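Local coordinates for protein haloacid dehalogenase-like hydrolase (PDB 3PGV) that belongs to the Cof family of haloacid dehalogenase-like hydrolases, binds a divalent metal and probably acts as a magnesium-dependent phosphatase, at residues D103-A108 against G188-V193. Residues are numbered along the deposited sequence; the frame is centred on the assembly and turned at random.
Sequences DRDIAA and GDRVNV. With EDO (1,2-ethanediol), chain H.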
# COMPACT_ATOMS: atom_id res chain seq x y z
N ASP A 103 2.11 -17.84 1.64
CA ASP A 103 2.20 -19.28 1.91
C ASP A 103 3.44 -19.56 2.79
O ASP A 103 4.48 -18.89 2.63
CB ASP A 103 2.27 -20.09 0.61
CG ASP A 103 0.94 -20.20 -0.14
OD1 ASP A 103 -0.07 -19.65 0.37
OD2 ASP A 103 0.91 -20.87 -1.21
N ARG A 104 3.29 -20.47 3.77
CA ARG A 104 4.33 -20.76 4.77
C ARG A 104 5.70 -21.06 4.15
O ARG A 104 6.71 -20.52 4.61
CB ARG A 104 3.88 -21.92 5.67
CG ARG A 104 4.64 -21.99 6.98
CD ARG A 104 4.25 -23.23 7.78
NE ARG A 104 4.95 -23.28 9.07
CZ ARG A 104 6.18 -23.75 9.23
NH1 ARG A 104 6.88 -24.19 8.18
NH2 ARG A 104 6.75 -23.75 10.43
N ASP A 105 5.75 -21.92 3.13
CA ASP A 105 7.00 -22.30 2.48
C ASP A 105 7.68 -21.10 1.83
O ASP A 105 8.91 -20.99 1.88
CB ASP A 105 6.77 -23.42 1.45
CG ASP A 105 5.84 -23.03 0.32
OD1 ASP A 105 4.76 -22.47 0.61
OD2 ASP A 105 6.21 -23.24 -0.85
N ILE A 106 6.88 -20.18 1.24
CA ILE A 106 7.41 -18.99 0.57
C ILE A 106 7.94 -17.99 1.61
O ILE A 106 9.06 -17.48 1.47
CB ILE A 106 6.35 -18.35 -0.37
CG1 ILE A 106 5.86 -19.37 -1.43
CG2 ILE A 106 6.91 -17.06 -1.04
CD1 ILE A 106 4.93 -18.78 -2.48
N ALA A 107 7.16 -17.76 2.69
CA ALA A 107 7.59 -16.89 3.78
C ALA A 107 8.93 -17.39 4.39
O ALA A 107 9.88 -16.62 4.52
CB ALA A 107 6.52 -16.81 4.85
N ALA A 108 9.04 -18.71 4.65
CA ALA A 108 10.26 -19.30 5.21
C ALA A 108 11.47 -19.03 4.34
O ALA A 108 12.54 -18.67 4.86
CB ALA A 108 10.07 -20.80 5.40
N GLY A 188 6.20 -17.28 -9.45
CA GLY A 188 5.11 -16.96 -10.38
C GLY A 188 3.87 -16.41 -9.71
O GLY A 188 3.95 -15.48 -8.89
N ASP A 189 2.70 -17.02 -10.02
CA ASP A 189 1.37 -16.67 -9.47
C ASP A 189 1.31 -16.67 -7.94
O ASP A 189 0.40 -16.09 -7.37
CB ASP A 189 0.30 -17.66 -10.00
CG ASP A 189 -0.08 -17.45 -11.44
OD1 ASP A 189 0.44 -16.49 -12.06
OD2 ASP A 189 -0.94 -18.21 -11.94
N ARG A 190 2.20 -17.45 -7.28
CA ARG A 190 2.17 -17.63 -5.83
C ARG A 190 2.59 -16.37 -5.04
O ARG A 190 2.36 -16.30 -3.82
CB ARG A 190 3.02 -18.83 -5.41
CG ARG A 190 2.56 -20.15 -6.00
CD ARG A 190 3.30 -21.31 -5.37
NE ARG A 190 2.95 -21.46 -3.95
CZ ARG A 190 3.75 -22.01 -3.05
NH1 ARG A 190 4.96 -22.42 -3.39
NH2 ARG A 190 3.37 -22.09 -1.79
N VAL A 191 3.20 -15.39 -5.72
CA VAL A 191 3.63 -14.14 -5.07
C VAL A 191 3.19 -12.93 -5.88
O VAL A 191 3.00 -13.02 -7.09
CB VAL A 191 5.19 -14.09 -4.80
CG1 VAL A 191 5.62 -15.12 -3.77
CG2 VAL A 191 5.99 -14.24 -6.11
N ASN A 192 3.06 -11.79 -5.20
CA ASN A 192 2.95 -10.51 -5.84
C ASN A 192 4.17 -9.70 -5.42
O ASN A 192 4.30 -9.33 -4.24
CB ASN A 192 1.67 -9.79 -5.45
CG ASN A 192 1.63 -8.34 -5.96
OD1 ASN A 192 2.29 -7.97 -6.95
ND2 ASN A 192 0.91 -7.48 -5.26
N VAL A 193 5.12 -9.51 -6.35
CA VAL A 193 6.33 -8.74 -6.09
C VAL A 193 6.14 -7.32 -6.60
O VAL A 193 5.84 -7.12 -7.78
CB VAL A 193 7.59 -9.43 -6.69
CG1 VAL A 193 8.85 -8.63 -6.39
CG2 VAL A 193 7.72 -10.86 -6.18
C1 EDO H . -1.13 -17.87 -3.14
O1 EDO H . -1.16 -17.47 -1.76
C2 EDO H . -0.99 -19.39 -3.24
O2 EDO H . -2.15 -20.05 -2.68
O HOH W 1 1.69 -17.14 -1.05
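A salt-bridge network in the cap domain ties the N-terminal end of helix 104-110, with its N-cap residue D103, to the turn entering edge strand 191-195; R190 reaches across to D103 and D105. The guanidinium meets D105 end-on: NH2 of R190 lies 2.8 Å from OD1 of D105, and NH1 of R190 lies 2.9 Å from OD2 of D105. Both oxygens offer syn lone pairs, and the two planes are nearly coplanar, 14° apart. R190 NH2 also gives an almost straight bond (170°) to D103 OD2, 2.8 Å away, which accepts through its anti lone pair. D105 holds the NH1/NH2 end and D103 the neighbouring edge on the NE side, together fixing its rotation, while I106 CD1 covers a face, 3.5 Å from R190 CZ. A bend at chi3 (67°) turns the guanidinium back over this methyl, which also touches R190 CB. The other branch of I106, CG2, touches V191 CG1 at 3.6 Å, and I106 also leans on W187 of helix 173-187. One water bridges D103 N and R190 O. Well away from the calcium site, this arginine-centred salt-bridge network joins helix to sheet edge in the alpha/beta cap of a Cof-type HAD hydrolase.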